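Local atomic coordinates of phiAB6 tailspike (PDB entry 5JS4), a protein that forms the trimeric beta-helical tailspike of a phage and fragments the exopolysaccharide of Acinetobacter baumannii. Residues N407-T412 with D433-D438; A453-H458 with S485-S490. One frame throughout, in Å; residues are numbered along the deposited sequence.

Contact 1: residues N407-T412 with D433-D438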
loop_
_atom_site.group_PDB
_atom_site.type_symbol
_atom_site.label_atom_id
_atom_site.label_comp_id
_atom_site.label_asym_id
_atom_site.label_seq_id
_atom_site.Cartn_x
_atom_site.Cartn_y
_atom_site.Cartn_z
ATOM N N ASN A 407 13.199 11.450 -24.783
ATOM C CA ASN A 407 13.779 10.735 -23.643
ATOM C C ASN A 407 13.912 11.635 -22.412
ATOM O O ASN A 407 14.970 11.697 -21.781
ATOM C CB ASN A 407 15.140 10.130 -24.027
ATOM C CG ASN A 407 15.636 9.105 -23.019
ATOM O OD1 ASN A 407 14.862 8.298 -22.504
ATOM N ND2 ASN A 407 16.934 9.129 -22.735
ATOM N N ARG A 408 12.830 12.340 -22.085
ATOM C CA ARG A 408 12.789 13.197 -20.898
ATOM C C ARG A 408 12.751 12.373 -19.609
ATOM O O ARG A 408 13.196 12.842 -18.562
ATOM C CB ARG A 408 11.567 14.118 -20.937
ATOM C CG ARG A 408 11.584 15.170 -22.035
ATOM C CD ARG A 408 10.340 16.042 -21.951
ATOM N NE ARG A 408 10.305 17.081 -22.981
ATOM C CZ ARG A 408 10.851 18.292 -22.872
ATOM N NH1 ARG A 408 11.504 18.661 -21.772
ATOM N NH2 ARG A 408 10.746 19.148 -23.884
ATOM N N VAL A 409 12.226 11.151 -19.718
ATOM C CA VAL A 409 11.986 10.229 -18.595
ATOM C C VAL A 409 10.696 10.609 -17.872
ATOM O O VAL A 409 10.578 11.701 -17.318
ATOM C CB VAL A 409 13.165 10.123 -17.595
ATOM C CG1 VAL A 409 12.865 9.075 -16.529
ATOM C CG2 VAL A 409 14.454 9.764 -18.321
ATOM N N SER A 410 9.731 9.695 -17.903
ATOM C CA SER A 410 8.452 9.877 -17.228
ATOM C C SER A 410 8.604 9.671 -15.728
ATOM O O SER A 410 9.307 8.759 -15.288
ATOM C CB SER A 410 7.420 8.891 -17.779
ATOM O OG SER A 410 7.014 9.257 -19.083
ATOM N N THR A 411 7.953 10.533 -14.952
ATOM C CA THR A 411 7.927 10.399 -13.501
ATOM C C THR A 411 6.546 10.684 -12.944
ATOM O O THR A 411 5.672 11.209 -13.637
ATOM C CB THR A 411 8.893 11.377 -12.795
ATOM O OG1 THR A 411 8.338 12.699 -12.808
ATOM C CG2 THR A 411 10.267 11.382 -13.453
ATOM N N THR A 412 6.377 10.326 -11.675
ATOM C CA THR A 412 5.270 10.791 -10.841
ATOM C C THR A 412 3.910 10.776 -11.546
ATOM O O THR A 412 3.158 11.757 -11.518
ATOM C CB THR A 412 5.581 12.175 -10.231
ATOM O OG1 THR A 412 5.872 13.130 -11.265
ATOM C CG2 THR A 412 6.773 12.074 -9.293
ATOM N N ASP A 433 11.405 5.247 -20.530
ATOM C CA ASP A 433 11.650 5.001 -19.102
ATOM C C ASP A 433 10.601 5.622 -18.187
ATOM O O ASP A 433 10.128 6.731 -18.428
ATOM C CB ASP A 433 13.030 5.535 -18.710
ATOM C CG ASP A 433 14.153 4.930 -19.534
ATOM O OD1 ASP A 433 13.908 3.962 -20.287
ATOM O OD2 ASP A 433 15.291 5.426 -19.421
ATOM N N VAL A 434 10.267 4.896 -17.122
ATOM C CA VAL A 434 9.258 5.314 -16.154
ATOM C C VAL A 434 9.830 5.210 -14.739
ATOM O O VAL A 434 10.321 4.150 -14.346
ATOM C CB VAL A 434 8.004 4.427 -16.267
ATOM C CG1 VAL A 434 6.912 4.915 -15.334
ATOM C CG2 VAL A 434 7.491 4.410 -17.695
ATOM N N HIS A 435 9.758 6.313 -13.991
ATOM C CA HIS A 435 10.300 6.411 -12.634
ATOM C C HIS A 435 9.230 6.918 -11.673
ATOM O O HIS A 435 8.510 7.853 -11.998
ATOM C CB HIS A 435 11.453 7.420 -12.584
ATOM C CG HIS A 435 12.743 6.926 -13.163
ATOM N ND1 HIS A 435 12.853 6.430 -14.441
ATOM C CD2 HIS A 435 13.991 6.902 -12.642
ATOM C CE1 HIS A 435 14.111 6.099 -14.676
ATOM N NE2 HIS A 435 14.823 6.378 -13.601
ATOM N N GLY A 436 9.138 6.331 -10.483
ATOM C CA GLY A 436 8.321 6.918 -9.417
ATOM C C GLY A 436 6.831 6.990 -9.696
ATOM O O GLY A 436 6.137 7.847 -9.144
ATOM N N CYS A 437 6.337 6.092 -10.543
ATOM C CA CYS A 437 4.925 6.050 -10.896
ATOM C C CYS A 437 4.216 4.992 -10.058
ATOM O O CYS A 437 4.854 4.082 -9.530
ATOM C CB CYS A 437 4.760 5.761 -12.389
ATOM S SG CYS A 437 5.318 7.110 -13.460
ATOM N N ASP A 438 2.897 5.122 -9.949
ATOM C CA ASP A 438 2.084 4.252 -9.111
ATOM C C ASP A 438 0.964 3.632 -9.937
ATOM O O ASP A 438 0.287 4.329 -10.689
ATOM C CB ASP A 438 1.486 5.057 -7.956
ATOM C CG ASP A 438 0.964 4.182 -6.839
ATOM O OD1 ASP A 438 1.720 3.310 -6.369
ATOM O OD2 ASP A 438 -0.199 4.381 -6.419
HETATM O O HOH W 1 12.512 7.964 -20.997
HETATM O O HOH W 2 17.080 7.638 -19.974
HETATM O O HOH W 3 8.952 7.939 -20.695
#
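Val-409 meets His-435 through a single methyl: CG1 sits 3.4 Å from ND1 of the imidazole, with CE1 and CG a little farther off, and the two side chains cross obliquely. The valine's chi1 of -176° sets CG1 anti to the backbone N, on the side where the histidine ring lies. ND1 is buried by this contact and has no hydrogen-bonding partner in the model. Upstream, Asn-407 and Asp-433 do not touch directly; water fills in. One water accepts from ND2 of Asn-407 and donates to OD2 of Asp-433, while a second donates to the asparagine OD1 and accepts from the aspartate backbone N. The other carboxylate oxygen, OD1, is bound in a salt bridge to Arg-454. Ser-410 turns its side chain to the same face as Val-434, and its OG bonds to the backbone N of Leu-382 and to a third water, which donates to Asp-433 O. Between the two strands, Ser-410 N gives a 3.0 Å bond to Asp-433 O, and His-435 N returns one of 2.8 Å to Ser-410 O. Thr-412 N reaches His-435 O at 3.3 Å, a longer bond bent to 138°. On the side of the sheet that bears Thr-411 and His-435, Trp-465 of a second subunit packs against both. Short parallel strands paired in register on successive coils are typical of the right-handed parallel beta-helix of pectate lyase-like proteins.

Contact 2: residues A453-H458 with S485-S490; sequences ARTVAH and SCYGNS
Tyr-487 lies against Ala-457, and its side chain can be followed outward. CB leaves the strand on the face that also bears Ala-457, and a chi1 of 63° places CG between the backbone N and the carbonyl carbon, which brings the ring back over the neighbouring strand. Farther out, CE2 approaches the CG2 methyl of Thr-455 obliquely at 4.2 Å. At the edge of the ring, CE1 has His-458 NE2 3.9 Å away, near the plane of the phenol. The two rings form an offset edge-to-face pair, planes at 87°, with the edge of the tyrosine directed to the face of the imidazole. CZ comes closest to the alanine, 3.5 Å from Ala-457 CB, which lies over one face of the ring, displaced toward the rim, a CH-pi contact. The tip, OH, still touches this methyl.

Behind the ring the backbones pair in parallel. Val-456 N donates to Ser-485 O, Tyr-487 N to Val-456 O at 3.1 Å, and His-458 N to Tyr-487 O at 3.0 Å. Val-456 O takes a second bond from Asn-489 ND2, fairly straight at 162° but arriving from above the carbonyl plane. The other end of that amide, OD1, accepts from Cys-459 N, so both ends of Asn-489 are held and its flip is fixed. His-458 ND1 adds a weak bond to Gly-488 O, while Tyr-494 of a second subunit stacks on the same imidazole. The chemistry is thus divided: Val-456 O accepts two hydrogen bonds, one from the backbone of the neighbouring strand and one from the Asn-489 amide, whereas the tyrosine, packed on Ala-457 and edge-on to His-458, has its side chain near a bound malonic acid, a kind of molecule that often marks a pocket.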
loop_
_atom_site.group_PDB
_atom_site.type_symbol
_atom_site.label_atom_id
_atom_site.label_comp_id
_atom_site.label_asym_id
_atom_site.label_seq_id
_atom_site.Cartn_x
_atom_site.Cartn_y
_atom_site.Cartn_z
ATOM N N ALA A 453 7.381 -1.411 -20.843
ATOM C CA ALA A 453 8.271 -0.259 -20.747
ATOM C C ALA A 453 9.713 -0.693 -20.972
ATOM O O ALA A 453 10.040 -1.868 -20.820
ATOM C CB ALA A 453 8.125 0.408 -19.386
ATOM N N ARG A 454 10.570 0.257 -21.338
ATOM C CA ARG A 454 12.005 -0.004 -21.442
ATOM C C ARG A 454 12.651 -0.104 -20.064
ATOM O O ARG A 454 13.464 -0.995 -19.815
ATOM C CB ARG A 454 12.697 1.090 -22.253
ATOM C CG ARG A 454 14.147 0.775 -22.584
ATOM C CD ARG A 454 14.731 1.810 -23.528
ATOM N NE ARG A 454 14.885 3.111 -22.885
ATOM C CZ ARG A 454 15.310 4.213 -23.498
ATOM N NH1 ARG A 454 15.627 4.191 -24.790
ATOM N NH2 ARG A 454 15.419 5.347 -22.817
ATOM N N THR A 455 12.289 0.832 -19.188
ATOM C CA THR A 455 12.817 0.908 -17.831
ATOM C C THR A 455 11.669 1.189 -16.881
ATOM O O THR A 455 10.825 2.044 -17.157
ATOM C CB THR A 455 13.842 2.051 -17.692
ATOM O OG1 THR A 455 14.950 1.810 -18.566
ATOM C CG2 THR A 455 14.351 2.194 -16.254
ATOM N N VAL A 456 11.648 0.460 -15.770
ATOM C CA VAL A 456 10.699 0.688 -14.689
ATOM C C VAL A 456 11.509 0.786 -13.401
ATOM O O VAL A 456 12.039 -0.216 -12.912
ATOM C CB VAL A 456 9.655 -0.441 -14.610
ATOM C CG1 VAL A 456 8.740 -0.255 -13.408
ATOM C CG2 VAL A 456 8.835 -0.486 -15.888
ATOM N N ALA A 457 11.610 2.004 -12.876
ATOM C CA ALA A 457 12.474 2.307 -11.745
ATOM C C ALA A 457 11.680 2.953 -10.619
ATOM O O ALA A 457 10.960 3.920 -10.840
ATOM C CB ALA A 457 13.598 3.234 -12.182
ATOM N N HIS A 458 11.808 2.407 -9.415
ATOM C CA HIS A 458 11.195 3.002 -8.224
ATOM C C HIS A 458 9.706 3.287 -8.393
ATOM O O HIS A 458 9.210 4.337 -7.982
ATOM C CB HIS A 458 11.949 4.270 -7.824
ATOM C CG HIS A 458 13.402 4.040 -7.564
ATOM N ND1 HIS A 458 13.862 3.330 -6.476
ATOM C CD2 HIS A 458 14.500 4.413 -8.261
ATOM C CE1 HIS A 458 15.181 3.284 -6.511
ATOM N NE2 HIS A 458 15.593 3.931 -7.585
ATOM N N SER A 485 16.955 -3.113 -16.129
ATOM C CA SER A 485 16.239 -1.841 -16.175
ATOM C C SER A 485 14.927 -1.878 -15.404
ATOM O O SER A 485 14.149 -0.930 -15.465
ATOM C CB SER A 485 15.977 -1.433 -17.622
ATOM O OG SER A 485 17.196 -1.288 -18.329
ATOM N N CYS A 486 14.682 -2.974 -14.690
ATOM C CA CYS A 486 13.580 -3.048 -13.740
ATOM C C CYS A 486 14.188 -3.148 -12.351
ATOM O O CYS A 486 14.744 -4.186 -11.984
ATOM C CB CYS A 486 12.683 -4.249 -14.025
ATOM S SG CYS A 486 11.253 -4.346 -12.924
ATOM N N TYR A 487 14.106 -2.061 -11.590
ATOM C CA TYR A 487 14.771 -1.990 -10.295
ATOM C C TYR A 487 14.113 -0.973 -9.373
ATOM O O TYR A 487 13.446 -0.042 -9.827
ATOM C CB TYR A 487 16.252 -1.636 -10.484
ATOM C CG TYR A 487 16.494 -0.272 -11.096
ATOM C CD1 TYR A 487 16.620 0.859 -10.295
ATOM C CD2 TYR A 487 16.607 -0.113 -12.475
ATOM C CE1 TYR A 487 16.842 2.111 -10.848
ATOM C CE2 TYR A 487 16.825 1.135 -13.037
ATOM C CZ TYR A 487 16.944 2.243 -12.221
ATOM O OH TYR A 487 17.165 3.485 -12.774
ATOM N N GLY A 488 14.306 -1.165 -8.073
ATOM C CA GLY A 488 13.856 -0.207 -7.072
ATOM C C GLY A 488 12.360 -0.198 -6.817
ATOM O O GLY A 488 11.854 0.702 -6.157
ATOM N N ASN A 489 11.658 -1.219 -7.301
ATOM C CA ASN A 489 10.200 -1.202 -7.314
ATOM C C ASN A 489 9.558 -1.794 -6.069
ATOM O O ASN A 489 10.200 -2.503 -5.291
ATOM C CB ASN A 489 9.695 -1.937 -8.551
ATOM C CG ASN A 489 10.160 -1.277 -9.832
ATOM O OD1 ASN A 489 9.828 -0.121 -10.096
ATOM N ND2 ASN A 489 10.947 -1.996 -10.626
ATOM N N SER A 490 8.280 -1.473 -5.897
ATOM C CA SER A 490 7.453 -2.031 -4.841
ATOM C C SER A 490 6.325 -2.814 -5.497
ATOM O O SER A 490 5.426 -2.223 -6.092
ATOM C CB SER A 490 6.868 -0.912 -3.980
ATOM O OG SER A 490 7.882 -0.120 -3.393
#

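Overall arrangement
Contacts 1 and 2 follow each other along the chain and lie 9 Å apart between centres. Together they make one four-stranded parallel sheet in the order 410-411, 433-435, 455-457, 486-487, and its middle pair joins them: Val-434 O and Ala-457 N are 2.9 Å apart, a probable hydrogen bond. At the start of these strands Arg-454 NE makes a salt bridge of 2.9 Å with Asp-433 OD1, tying contact 2 back to contact 1. His-435 also packs against Ala-457 and Tyr-487. The side chain of Tyr-487 lies about 4 Å from a bound malonic acid, probably acquired from the crystallisation liquor, in a pocket with Asn-531, Ala-532 and Gly-533. Both contacts also touch the second subunit of the trimer.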